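Local coordinates for protein BtGH115A (Bacteroides thetaiotaomicron, PDB 5BY3) that acts as a family GH115 4-O-methyl-alpha-glucuronidase with specificity for decorated arabinogalactans, probably hydrolysing their glucuronosyl linkages, at residues P176-T181 with P193-R198; D349-G354 with A379-R384; F447-W452 with T463-H468; K588-Y593 with V628-A633. All coordinates share one frame; numbering follows the deposited sequence.

Contact 1 of 4, residues P176-T181 with P193-R198; sequences PWSNKT and PRTNER
Ser178 and Thr195 join helix 174-182 to helix 193-205 through a buried pair of hydroxyls, at the place where the two backbones come nearest, with CA atoms of Ser178 and Thr195 6.3 Å apart. Ser178 OG donates to Thr195 OG1 at a short 2.5 Å. The serine hydroxyl lies anti to its backbone nitrogen (chi1 -177°), which carries it off the helix surface and across to the threonine. Thr195 OG1 in turn bonds to Glu183 OE1, making a relay from one helix through the other to the connecting loop; Glu183 OE2 also accepts from the Arg194 backbone N, so this carboxylate holds the start of the second helix. Both helices lie in the connection between strands 162-166 and 210-212, which are parallel neighbours in the eight-stranded sheet, making this the first beta-alpha-beta crossover of a TIM-barrel fold. Thr195 CG2 lies 3.9 Å from Trp177 CZ3, meeting the indole obliquely, and also packs against the serine side chain. The indole's pyrrole end is fixed elsewhere, NE1 bonding to Lys610 O while the ring meets Trp611. Replacing Thr195 with an alanine removes both OG1 and CG2, and would probably leave Ser178 OG and Glu183 OE1 without their shared partner and a gap beside Trp177 CZ3.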
loop_
_atom_site.group_PDB
_atom_site.type_symbol
_atom_site.label_atom_id
_atom_site.label_comp_id
_atom_site.label_asym_id
_atom_site.label_seq_id
_atom_site.Cartn_x
_atom_site.Cartn_y
_atom_site.Cartn_z
ATOM N N PRO A 176 -1.821 -13.901 15.475
ATOM C CA PRO A 176 -1.768 -15.340 15.862
ATOM C C PRO A 176 -0.578 -16.080 15.278
ATOM O O PRO A 176 -0.012 -16.938 15.941
ATOM C CB PRO A 176 -3.083 -15.936 15.341
ATOM C CG PRO A 176 -3.629 -14.943 14.377
ATOM C CD PRO A 176 -3.035 -13.596 14.687
ATOM N N TRP A 177 -0.175 -15.731 14.064
ATOM C CA TRP A 177 1.007 -16.346 13.478
ATOM C C TRP A 177 2.258 -16.104 14.339
ATOM O O TRP A 177 3.027 -17.026 14.600
ATOM C CB TRP A 177 1.208 -15.852 12.052
ATOM C CG TRP A 177 2.503 -16.250 11.511
ATOM C CD1 TRP A 177 2.851 -17.498 11.036
ATOM C CD2 TRP A 177 3.670 -15.424 11.396
ATOM N NE1 TRP A 177 4.168 -17.479 10.639
ATOM C CE2 TRP A 177 4.699 -16.229 10.863
ATOM C CE3 TRP A 177 3.951 -14.084 11.716
ATOM C CZ2 TRP A 177 5.986 -15.742 10.610
ATOM C CZ3 TRP A 177 5.268 -13.590 11.467
ATOM C CH2 TRP A 177 6.257 -14.424 10.929
ATOM N N SER A 178 2.454 -14.867 14.784
ATOM C CA SER A 178 3.597 -14.545 15.637
ATOM C C SER A 178 3.537 -15.241 17.022
ATOM O O SER A 178 4.482 -15.955 17.397
ATOM C CB SER A 178 3.730 -13.031 15.806
ATOM O OG SER A 178 4.876 -12.755 16.566
ATOM N N ASN A 179 2.411 -15.024 17.718
ATOM C CA ASN A 179 2.064 -15.521 19.054
ATOM C C ASN A 179 1.947 -17.045 19.240
ATOM O O ASN A 179 2.004 -17.532 20.358
ATOM C CB ASN A 179 0.719 -14.884 19.432
ATOM C CG ASN A 179 0.382 -15.011 20.903
ATOM O OD1 ASN A 179 1.065 -14.463 21.760
ATOM N ND2 ASN A 179 -0.697 -15.692 21.191
ATOM N N LYS A 180 1.748 -17.791 18.158
ATOM C CA LYS A 180 1.623 -19.264 18.250
ATOM C C LYS A 180 2.553 -20.039 17.295
ATOM O O LYS A 180 3.087 -21.067 17.682
ATOM C CB LYS A 180 0.165 -19.748 18.100
ATOM C CG LYS A 180 -0.887 -18.800 18.639
ATOM C CD LYS A 180 -1.551 -19.205 19.939
ATOM C CE LYS A 180 -3.033 -18.855 19.775
ATOM N NZ LYS A 180 -3.867 -18.917 21.000
ATOM N N THR A 181 2.782 -19.531 16.083
ATOM C CA THR A 181 3.587 -20.260 15.126
ATOM C C THR A 181 5.063 -19.892 15.072
ATOM O O THR A 181 5.915 -20.775 15.166
ATOM C CB THR A 181 3.000 -20.179 13.737
ATOM O OG1 THR A 181 1.596 -20.460 13.803
ATOM C CG2 THR A 181 3.699 -21.190 12.849
ATOM N N PRO A 193 10.135 -9.789 20.225
ATOM C CA PRO A 193 11.346 -9.294 19.576
ATOM C C PRO A 193 11.717 -10.064 18.308
ATOM O O PRO A 193 12.080 -9.437 17.304
ATOM C CB PRO A 193 12.440 -9.423 20.677
ATOM C CG PRO A 193 11.865 -10.358 21.722
ATOM C CD PRO A 193 10.364 -10.165 21.643
ATOM N N ARG A 194 11.651 -11.390 18.352
ATOM C CA ARG A 194 12.076 -12.228 17.213
ATOM C C ARG A 194 11.214 -11.962 15.960
ATOM O O ARG A 194 11.741 -11.751 14.870
ATOM C CB ARG A 194 12.168 -13.727 17.607
ATOM C CG ARG A 194 13.581 -14.327 17.629
ATOM C CD ARG A 194 14.360 -14.041 18.901
ATOM N NE ARG A 194 14.949 -12.694 18.910
ATOM C CZ ARG A 194 15.240 -11.978 20.004
ATOM N NH1 ARG A 194 15.000 -12.466 21.224
ATOM N NH2 ARG A 194 15.755 -10.750 19.883
ATOM N N THR A 195 9.899 -11.882 16.123
ATOM C CA THR A 195 9.033 -11.455 15.013
ATOM C C THR A 195 9.418 -10.062 14.446
ATOM O O THR A 195 9.528 -9.890 13.220
ATOM C CB THR A 195 7.577 -11.508 15.425
ATOM O OG1 THR A 195 7.327 -12.787 16.033
ATOM C CG2 THR A 195 6.659 -11.282 14.227
ATOM N N ASN A 196 9.684 -9.101 15.324
ATOM C CA ASN A 196 10.045 -7.752 14.881
ATOM C C ASN A 196 11.379 -7.669 14.121
ATOM O O ASN A 196 11.462 -6.989 13.087
ATOM C CB ASN A 196 9.925 -6.740 16.030
ATOM C CG ASN A 196 8.481 -6.336 16.287
ATOM O OD1 ASN A 196 7.917 -5.493 15.569
ATOM N ND2 ASN A 196 7.850 -6.966 17.283
ATOM N N GLU A 197 12.395 -8.407 14.582
ATOM C CA GLU A 197 13.633 -8.528 13.817
ATOM C C GLU A 197 13.376 -9.016 12.381
ATOM O O GLU A 197 13.988 -8.499 11.431
ATOM C CB GLU A 197 14.639 -9.406 14.544
ATOM C CG GLU A 197 15.080 -8.816 15.877
ATOM C CD GLU A 197 15.925 -9.771 16.712
ATOM O OE1 GLU A 197 15.551 -10.971 16.822
ATOM O OE2 GLU A 197 16.945 -9.306 17.279
ATOM N N ARG A 198 12.466 -9.988 12.228
ATOM C CA ARG A 198 12.036 -10.445 10.915
ATOM C C ARG A 198 11.376 -9.352 10.055
ATOM O O ARG A 198 11.717 -9.227 8.880
ATOM C CB ARG A 198 11.114 -11.662 11.013
ATOM C CG ARG A 198 11.851 -12.979 11.230
ATOM C CD ARG A 198 12.873 -13.334 10.151
ATOM N NE ARG A 198 13.457 -14.634 10.482
ATOM C CZ ARG A 198 14.434 -15.276 9.835
ATOM N NH1 ARG A 198 15.052 -14.783 8.749
ATOM N NH2 ARG A 198 14.800 -16.459 10.314
#

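Contact 2 of 4, residues D349-G354 with A379-R384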
loop_
_atom_site.group_PDB
_atom_site.type_symbol
_atom_site.label_atom_id
_atom_site.label_comp_id
_atom_site.label_asym_id
_atom_site.label_seq_id
_atom_site.Cartn_x
_atom_site.Cartn_y
_atom_site.Cartn_z
ATOM N N ASP A 349 -11.269 17.748 8.931
ATOM C CA ASP A 349 -12.214 18.871 9.228
ATOM C C ASP A 349 -11.651 19.851 10.264
ATOM O O ASP A 349 -11.685 21.065 10.056
ATOM C CB ASP A 349 -13.609 18.401 9.726
ATOM C CG ASP A 349 -14.358 17.523 8.724
ATOM O OD1 ASP A 349 -14.250 17.726 7.494
ATOM O OD2 ASP A 349 -15.090 16.620 9.196
ATOM N N ILE A 350 -11.147 19.326 11.370
ATOM C CA ILE A 350 -10.613 20.189 12.407
ATOM C C ILE A 350 -9.324 20.958 11.985
ATOM O O ILE A 350 -9.147 22.136 12.357
ATOM C CB ILE A 350 -10.646 19.523 13.816
ATOM C CG1 ILE A 350 -10.009 20.410 14.865
ATOM C CG2 ILE A 350 -10.033 18.132 13.861
ATOM C CD1 ILE A 350 -10.794 21.667 15.107
ATOM N N TYR A 351 -8.490 20.345 11.136
ATOM C CA TYR A 351 -7.408 21.094 10.449
ATOM C C TYR A 351 -7.964 22.280 9.624
ATOM O O TYR A 351 -7.662 23.434 9.953
ATOM C CB TYR A 351 -6.531 20.177 9.595
ATOM C CG TYR A 351 -5.568 20.923 8.694
ATOM C CD1 TYR A 351 -4.335 21.396 9.185
ATOM C CD2 TYR A 351 -5.893 21.168 7.343
ATOM C CE1 TYR A 351 -3.462 22.077 8.359
ATOM C CE2 TYR A 351 -5.021 21.854 6.507
ATOM C CZ TYR A 351 -3.801 22.306 7.018
ATOM O OH TYR A 351 -2.920 22.997 6.184
ATOM N N HIS A 352 -8.811 21.972 8.624
ATOM C CA HIS A 352 -9.536 22.947 7.752
ATOM C C HIS A 352 -10.367 24.044 8.431
ATOM O O HIS A 352 -10.812 24.971 7.774
ATOM C CB HIS A 352 -10.428 22.231 6.723
ATOM C CG HIS A 352 -9.667 21.625 5.584
ATOM N ND1 HIS A 352 -10.056 20.450 4.968
ATOM C CD2 HIS A 352 -8.520 22.013 4.968
ATOM C CE1 HIS A 352 -9.186 20.147 4.018
ATOM N NE2 HIS A 352 -8.243 21.076 4.002
ATOM N N ALA A 353 -10.573 23.954 9.734
ATOM C CA ALA A 353 -11.274 25.012 10.454
ATOM C C ALA A 353 -10.267 26.085 10.938
ATOM O O ALA A 353 -10.488 26.764 11.962
ATOM C CB ALA A 353 -12.039 24.392 11.604
ATOM N N GLY A 354 -9.158 26.201 10.188
ATOM C CA GLY A 354 -8.012 27.056 10.495
ATOM C C GLY A 354 -7.195 26.732 11.744
ATOM O O GLY A 354 -6.936 27.615 12.567
ATOM N N ALA A 379 -0.115 25.254 -2.151
ATOM C CA ALA A 379 1.214 25.881 -2.339
ATOM C C ALA A 379 1.797 26.332 -1.021
ATOM O O ALA A 379 3.000 26.189 -0.777
ATOM C CB ALA A 379 1.121 27.046 -3.310
ATOM N N GLU A 380 0.914 26.813 -0.155
ATOM C CA GLU A 380 1.262 27.178 1.219
ATOM C C GLU A 380 1.832 25.961 1.990
ATOM O O GLU A 380 3.018 25.977 2.380
ATOM C CB GLU A 380 0.050 27.883 1.914
ATOM C CG GLU A 380 0.125 28.171 3.426
ATOM C CD GLU A 380 1.506 28.588 3.948
ATOM O OE1 GLU A 380 2.200 29.418 3.311
ATOM O OE2 GLU A 380 1.909 28.069 5.016
ATOM N N GLU A 381 0.995 24.921 2.146
ATOM C CA GLU A 381 1.304 23.687 2.890
ATOM C C GLU A 381 2.540 23.040 2.340
ATOM O O GLU A 381 3.369 22.537 3.083
ATOM C CB GLU A 381 0.131 22.697 2.838
ATOM C CG GLU A 381 -1.082 23.085 3.683
ATOM C CD GLU A 381 -2.408 22.519 3.155
ATOM O OE1 GLU A 381 -2.534 22.218 1.954
ATOM O OE2 GLU A 381 -3.370 22.393 3.941
ATOM N N ARG A 382 2.678 23.095 1.028
ATOM C CA ARG A 382 3.861 22.590 0.380
ATOM C C ARG A 382 5.184 23.285 0.791
ATOM O O ARG A 382 6.199 22.606 1.000
ATOM C CB ARG A 382 3.644 22.630 -1.123
ATOM C CG ARG A 382 4.783 22.047 -1.914
ATOM C CD ARG A 382 4.365 21.866 -3.353
ATOM N NE ARG A 382 5.454 21.156 -4.002
ATOM C CZ ARG A 382 5.436 20.684 -5.239
ATOM N NH1 ARG A 382 4.368 20.832 -6.019
ATOM N NH2 ARG A 382 6.511 20.055 -5.687
ATOM N N ALA A 383 5.160 24.619 0.921
ATOM C CA ALA A 383 6.342 25.411 1.296
ATOM C C ALA A 383 6.744 25.267 2.796
ATOM O O ALA A 383 7.867 25.620 3.180
ATOM C CB ALA A 383 6.138 26.877 0.898
ATOM N N ARG A 384 5.848 24.739 3.637
ATOM C CA ARG A 384 6.206 24.396 5.036
ATOM C C ARG A 384 7.509 23.572 5.171
ATOM O O ARG A 384 7.739 22.604 4.428
ATOM C CB ARG A 384 5.087 23.625 5.727
ATOM C CG ARG A 384 3.776 24.379 5.869
ATOM C CD ARG A 384 2.679 23.513 6.454
ATOM N NE ARG A 384 3.073 22.820 7.687
ATOM C CZ ARG A 384 2.568 23.057 8.893
ATOM N NH1 ARG A 384 1.645 24.006 9.067
ATOM N NH2 ARG A 384 3.006 22.354 9.937
#
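Tyr351 and Glu381 face each other from two short helices, 347-352 and 379-383, whose backbones stay well apart: even this closest pair of CA atoms is separated by 11.8 Å, so two long side chains must span the distance. They do so from opposite directions. The phenol reaches out with CG anti to the backbone nitrogen (chi1 170°), and the glutamate chain runs extended beyond CG to meet it. Tyr351 OH donates to Glu381 OE2 at 2.4 Å, a very short separation whose exact value is doubtful at 2.44 Å resolution. The carboxylate oxygen lies at the ring edge near the ring plane, and the carboxylate and ring planes are turned 28° apart. Each helix follows a different strand of the barrel, 339-341 and 362-366, which are parallel neighbours in the sheet; the bond thus bridges successive beta-alpha units over strand 362-366. Leu363 of that strand touches both side chains, and Trp365 meets the Tyr351 ring edge-to-face. The other carboxylate oxygen, Glu381 OE1, bonds to Thr378 N, just ahead of its own helix, and to His375 NE2. Three partners are therefore divided between the two oxygens, one on OE2 and two on OE1, an arrangement that probably offsets the cost of burying the carboxylate and restrains its rotation.

Contact 3 of 4, residues F447-W452 with T463-H468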
loop_
_atom_site.group_PDB
_atom_site.type_symbol
_atom_site.label_atom_id
_atom_site.label_comp_id
_atom_site.label_asym_id
_atom_site.label_seq_id
_atom_site.Cartn_x
_atom_site.Cartn_y
_atom_site.Cartn_z
ATOM N N PHE A 447 5.089 0.154 -3.810
ATOM C CA PHE A 447 5.084 1.322 -2.977
ATOM C C PHE A 447 6.510 1.689 -2.528
ATOM O O PHE A 447 6.887 2.846 -2.584
ATOM C CB PHE A 447 4.188 1.040 -1.767
ATOM C CG PHE A 447 3.754 2.266 -1.003
ATOM C CD1 PHE A 447 4.508 2.739 0.071
ATOM C CD2 PHE A 447 2.566 2.927 -1.335
ATOM C CE1 PHE A 447 4.104 3.866 0.784
ATOM C CE2 PHE A 447 2.152 4.044 -0.615
ATOM C CZ PHE A 447 2.926 4.498 0.446
HETATM N N MSE A 448 7.295 0.698 -2.110
HETATM C CA MSE A 448 8.612 0.963 -1.508
HETATM C C MSE A 448 9.609 1.351 -2.553
HETATM O O MSE A 448 10.473 2.191 -2.268
HETATM C CB MSE A 448 9.191 -0.148 -0.615
HETATM C CG MSE A 448 8.369 -0.399 0.647
HETATM SE SE MSE A 448 8.044 1.209 1.752
HETATM C CE MSE A 448 6.306 0.641 2.429
ATOM N N ASP A 449 9.495 0.746 -3.739
ATOM C CA ASP A 449 10.246 1.167 -4.940
ATOM C C ASP A 449 9.935 2.605 -5.330
ATOM O O ASP A 449 10.856 3.360 -5.657
ATOM C CB ASP A 449 9.979 0.258 -6.156
ATOM C CG ASP A 449 10.698 -1.102 -6.066
ATOM O OD1 ASP A 449 11.606 -1.251 -5.227
ATOM O OD2 ASP A 449 10.344 -2.033 -6.826
HETATM N N MSE A 450 8.643 2.970 -5.295
HETATM C CA MSE A 450 8.207 4.322 -5.636
HETATM C C MSE A 450 8.909 5.295 -4.735
HETATM O O MSE A 450 9.549 6.221 -5.214
HETATM C CB MSE A 450 6.698 4.441 -5.618
HETATM C CG MSE A 450 6.247 3.979 -6.992
HETATM SE SE MSE A 450 4.292 3.864 -7.052
HETATM C CE MSE A 450 4.182 5.739 -7.673
ATOM N N ALA A 451 8.884 4.994 -3.446
ATOM C CA ALA A 451 9.372 5.855 -2.377
ATOM C C ALA A 451 10.880 5.917 -2.382
ATOM O O ALA A 451 11.459 6.915 -1.942
ATOM C CB ALA A 451 8.860 5.362 -1.023
ATOM N N TRP A 452 11.514 4.858 -2.887
ATOM C CA TRP A 452 12.966 4.819 -2.933
ATOM C C TRP A 452 13.526 5.513 -4.170
ATOM O O TRP A 452 14.525 6.241 -4.064
ATOM C CB TRP A 452 13.521 3.404 -2.778
ATOM C CG TRP A 452 15.041 3.381 -2.960
ATOM C CD1 TRP A 452 15.711 3.020 -4.076
ATOM C CD2 TRP A 452 16.039 3.790 -2.010
ATOM N NE1 TRP A 452 17.056 3.132 -3.881
ATOM C CE2 TRP A 452 17.292 3.616 -2.628
ATOM C CE3 TRP A 452 15.990 4.299 -0.700
ATOM C CZ2 TRP A 452 18.508 3.952 -1.998
ATOM C CZ3 TRP A 452 17.209 4.606 -0.049
ATOM C CH2 TRP A 452 18.443 4.442 -0.711
ATOM N N THR A 463 3.606 -1.879 -15.998
ATOM C CA THR A 463 3.642 -3.233 -16.565
ATOM C C THR A 463 5.065 -3.796 -16.541
ATOM O O THR A 463 5.276 -4.923 -16.064
ATOM C CB THR A 463 3.009 -3.211 -17.985
ATOM O OG1 THR A 463 1.624 -2.860 -17.852
ATOM C CG2 THR A 463 3.130 -4.554 -18.753
ATOM N N ALA A 464 6.040 -2.986 -16.937
ATOM C CA ALA A 464 7.439 -3.399 -16.871
ATOM C C ALA A 464 7.924 -3.682 -15.438
ATOM O O ALA A 464 8.774 -4.559 -15.238
ATOM C CB ALA A 464 8.349 -2.403 -17.576
ATOM N N HIS A 465 7.367 -2.969 -14.451
ATOM C CA HIS A 465 7.656 -3.239 -13.034
ATOM C C HIS A 465 7.158 -4.633 -12.626
ATOM O O HIS A 465 7.939 -5.433 -12.121
ATOM C CB HIS A 465 7.086 -2.156 -12.116
ATOM C CG HIS A 465 7.546 -2.269 -10.682
ATOM N ND1 HIS A 465 6.874 -3.025 -9.735
ATOM C CD2 HIS A 465 8.626 -1.740 -10.043
ATOM C CE1 HIS A 465 7.515 -2.952 -8.578
ATOM N NE2 HIS A 465 8.573 -2.171 -8.734
ATOM N N LEU A 466 5.880 -4.923 -12.873
ATOM C CA LEU A 466 5.292 -6.250 -12.566
ATOM C C LEU A 466 5.978 -7.417 -13.314
ATOM O O LEU A 466 6.251 -8.461 -12.728
ATOM C CB LEU A 466 3.768 -6.240 -12.850
ATOM C CG LEU A 466 3.002 -7.553 -12.705
ATOM C CD1 LEU A 466 3.069 -8.092 -11.282
ATOM C CD2 LEU A 466 1.566 -7.388 -13.172
ATOM N N LYS A 467 6.257 -7.219 -14.608
ATOM C CA LYS A 467 7.008 -8.175 -15.393
ATOM C C LYS A 467 8.382 -8.492 -14.757
ATOM O O LYS A 467 8.714 -9.645 -14.553
ATOM C CB LYS A 467 7.173 -7.618 -16.797
ATOM C CG LYS A 467 7.888 -8.546 -17.774
ATOM C CD LYS A 467 7.991 -7.886 -19.144
ATOM C CE LYS A 467 9.198 -8.396 -19.900
ATOM N NZ LYS A 467 8.849 -9.703 -20.504
ATOM N N HIS A 468 9.156 -7.465 -14.429
ATOM C CA HIS A 468 10.474 -7.623 -13.857
ATOM C C HIS A 468 10.377 -8.360 -12.526
ATOM O O HIS A 468 11.279 -9.146 -12.157
ATOM C CB HIS A 468 11.126 -6.254 -13.689
ATOM C CG HIS A 468 12.521 -6.312 -13.164
ATOM N ND1 HIS A 468 12.809 -6.517 -11.825
ATOM C CD2 HIS A 468 13.716 -6.178 -13.789
ATOM C CE1 HIS A 468 14.119 -6.530 -11.654
ATOM N NE2 HIS A 468 14.692 -6.318 -12.828
#
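His465 bonds to the anti lone pair of Asp449 OD2, the one directed away from the other carboxylate oxygen, and this histidine–carboxylate hydrogen bond carries the whole contact. It links helix 441-452, which follows the last barrel strand 429-433, to helix 462-473, which packs against helix 476-495 through Leu466. The bond thereby ties the closing helix of the TIM barrel to the helices that come after it. Backbones are far apart, the CA atoms of Asp449 and His465 lying 9.6 Å from each other, and the aspartate and the histidine share the span; the imidazole CG stands anti to the backbone nitrogen (chi1 -171°), which directs the ring toward helix 441-452. Carboxylate and ring do not lie flat together; their planes are 73° apart, and Asp449 CB passes 3.8 Å from His465 NE2. The second ring nitrogen, His465 ND1, is hydrogen-bonded to Tyr442 OH, which belongs to the aspartate's own helix, so the imidazole is held at both nitrogens. Asp449 OD1 has a long, weak ion pair with Arg207. The bond is fairly straight, with an N-H...O angle of 163° and 2.6 Å from His465 NE2 to Asp449 OD2, and the oxygen lies nearly in the ring plane.

Contact 4 of 4, residues K588-Y593 with V628-A633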
loop_
_atom_site.group_PDB
_atom_site.type_symbol
_atom_site.label_atom_id
_atom_site.label_comp_id
_atom_site.label_asym_id
_atom_site.label_seq_id
_atom_site.Cartn_x
_atom_site.Cartn_y
_atom_site.Cartn_z
ATOM N N LYS A 588 -22.787 -26.176 -6.352
ATOM C CA LYS A 588 -21.600 -25.568 -6.952
ATOM C C LYS A 588 -21.041 -24.438 -6.064
ATOM O O LYS A 588 -19.811 -24.248 -5.975
ATOM C CB LYS A 588 -21.910 -25.037 -8.343
ATOM C CG LYS A 588 -22.177 -26.109 -9.376
ATOM C CD LYS A 588 -21.824 -25.588 -10.746
ATOM C CE LYS A 588 -21.176 -26.681 -11.595
ATOM N NZ LYS A 588 -21.099 -26.284 -13.034
ATOM N N SER A 589 -21.949 -23.734 -5.376
ATOM C CA SER A 589 -21.574 -22.647 -4.465
ATOM C C SER A 589 -20.842 -23.179 -3.259
ATOM O O SER A 589 -19.791 -22.643 -2.870
ATOM C CB SER A 589 -22.792 -21.852 -4.028
ATOM O OG SER A 589 -22.409 -20.861 -3.105
ATOM N N ASP A 590 -21.399 -24.243 -2.682
ATOM C CA ASP A 590 -20.771 -24.946 -1.572
ATOM C C ASP A 590 -19.424 -25.539 -1.974
ATOM O O ASP A 590 -18.459 -25.436 -1.218
ATOM C CB ASP A 590 -21.718 -25.985 -0.949
ATOM C CG ASP A 590 -22.827 -25.344 -0.053
ATOM O OD1 ASP A 590 -22.616 -24.263 0.555
ATOM O OD2 ASP A 590 -23.918 -25.943 0.066
ATOM N N ALA A 591 -19.337 -26.114 -3.167
ATOM C CA ALA A 591 -18.078 -26.709 -3.607
ATOM C C ALA A 591 -16.954 -25.652 -3.692
ATOM O O ALA A 591 -15.814 -25.880 -3.224
ATOM C CB ALA A 591 -18.247 -27.469 -4.928
ATOM N N ALA A 592 -17.313 -24.506 -4.271
ATOM C CA ALA A 592 -16.454 -23.330 -4.399
ATOM C C ALA A 592 -15.984 -22.855 -3.036
ATOM O O ALA A 592 -14.789 -22.598 -2.856
ATOM C CB ALA A 592 -17.186 -22.213 -5.127
ATOM N N TYR A 593 -16.926 -22.763 -2.088
ATOM C CA TYR A 593 -16.605 -22.532 -0.688
ATOM C C TYR A 593 -15.568 -23.568 -0.220
ATOM O O TYR A 593 -14.532 -23.181 0.323
ATOM C CB TYR A 593 -17.872 -22.569 0.200
ATOM C CG TYR A 593 -17.568 -22.391 1.681
ATOM C CD1 TYR A 593 -17.201 -23.501 2.489
ATOM C CD2 TYR A 593 -17.636 -21.131 2.282
ATOM C CE1 TYR A 593 -16.892 -23.349 3.838
ATOM C CE2 TYR A 593 -17.349 -20.961 3.634
ATOM C CZ TYR A 593 -16.976 -22.069 4.407
ATOM O OH TYR A 593 -16.673 -21.903 5.741
ATOM N N VAL A 628 -23.058 -19.653 1.524
ATOM C CA VAL A 628 -24.185 -18.788 1.241
ATOM C C VAL A 628 -25.524 -19.405 1.701
ATOM O O VAL A 628 -25.847 -20.566 1.375
ATOM C CB VAL A 628 -24.217 -18.405 -0.255
ATOM C CG1 VAL A 628 -25.429 -17.557 -0.563
ATOM C CG2 VAL A 628 -22.971 -17.629 -0.619
ATOM N N GLU A 629 -26.296 -18.609 2.432
ATOM C CA GLU A 629 -27.701 -18.920 2.765
ATOM C C GLU A 629 -28.549 -19.171 1.499
ATOM O O GLU A 629 -28.709 -18.298 0.643
ATOM C CB GLU A 629 -28.293 -17.786 3.619
ATOM C CG GLU A 629 -29.562 -18.117 4.399
ATOM C CD GLU A 629 -30.244 -16.882 5.004
ATOM O OE1 GLU A 629 -29.963 -15.730 4.563
ATOM O OE2 GLU A 629 -31.082 -17.068 5.924
ATOM N N ARG A 630 -29.083 -20.382 1.398
ATOM C CA ARG A 630 -29.979 -20.774 0.312
ATOM C C ARG A 630 -31.400 -20.191 0.475
ATOM O O ARG A 630 -32.038 -20.335 1.529
ATOM C CB ARG A 630 -30.035 -22.295 0.229
ATOM C CG ARG A 630 -28.671 -22.966 0.077
ATOM C CD ARG A 630 -28.843 -24.377 -0.438
ATOM N NE ARG A 630 -27.590 -25.114 -0.460
ATOM C CZ ARG A 630 -27.452 -26.342 -0.958
ATOM N NH1 ARG A 630 -28.496 -26.998 -1.497
ATOM N NH2 ARG A 630 -26.256 -26.915 -0.927
ATOM N N LYS A 631 -31.874 -19.526 -0.570
ATOM C CA LYS A 631 -33.167 -18.845 -0.584
ATOM C C LYS A 631 -33.459 -18.530 -2.032
ATOM O O LYS A 631 -32.535 -18.409 -2.818
ATOM C CB LYS A 631 -33.169 -17.608 0.364
ATOM C CG LYS A 631 -33.461 -16.220 -0.195
ATOM C CD LYS A 631 -32.211 -15.342 -0.156
ATOM C CE LYS A 631 -32.544 -13.859 -0.260
ATOM N NZ LYS A 631 -31.542 -13.055 0.505
ATOM N N ALA A 632 -34.737 -18.444 -2.383
ATOM C CA ALA A 632 -35.145 -18.176 -3.758
ATOM C C ALA A 632 -35.343 -16.691 -3.940
ATOM O O ALA A 632 -35.917 -16.029 -3.085
ATOM C CB ALA A 632 -36.414 -18.956 -4.139
ATOM N N ALA A 633 -34.853 -16.180 -5.065
ATOM C CA ALA A 633 -34.970 -14.781 -5.421
ATOM C C ALA A 633 -36.441 -14.421 -5.545
ATOM O O ALA A 633 -37.268 -15.277 -5.919
ATOM C CB ALA A 633 -34.250 -14.524 -6.737
#
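Asp590 and Arg630 form a salt bridge at the outer part of this contact, and Ser589 and Val628 meet beneath it. Arg630 NH2 donates to Asp590 OD2 over 2.7 Å with an N-H...O angle of 166°, so the bond is nearly straight. It is a single-point grip rather than a two-pronged one: OD2 is met almost end-on to its C-O bond, and Arg630 NE stays 3.8 Å from Asp590 OD2. The oxygen lies exactly in the guanidinium plane, at its edge, yet the carboxylate itself is tilted 34° from that plane. Arg630 reaches the helix because its chain is extended from CG to NE, while Asp590 CG turns anti to its carbonyl carbon (chi1 -76°). The second meeting is looser, with Val628 CG2 4.1 Å from Ser589 OG, a van der Waals contact; the serine hydroxyl is bonded instead to Lys572 O on helix 552-580. With a leucine in place of Asp590 the carboxylate is gone, and the Arg630 guanidinium would probably lose its charged mate and be freer to swing away from the helix. Further out, Arg630 also touches Trp586, just before helix 587-603, and a backbone hydrogen bond between Ala633 and Arg580 holds the far end of the extended segment. Contacts such as Ser589 with Ala576 and Ala592 with Gln568 run in opposite senses along the two helices, marking helices 552-580 and 587-603 as an antiparallel helical hairpin, along which the loop leading to strand 646-647 of the C-terminal beta region is laid.

Along the chain the four contacts follow in series, each closing before the next opens. Contacts 1, 2 and 3 all fall within the glycosyl hydrolase family 115 range and belong to helices around or just after the eight-stranded parallel sheet: contact 1 within the first crossover, contact 2 between helices of two later units, contact 3 leading out from the last one. Their centres are about 28 Å (1 and 3), about 31 Å (2 and 3) and about 40 Å (1 and 2) apart, and none touches another. Contact 4 lies on a later helical hairpin, its centre about 51 Å from that of contact 2. The set thus joins elements locally at separate places, from the barrel to the approach to the C-terminal beta region.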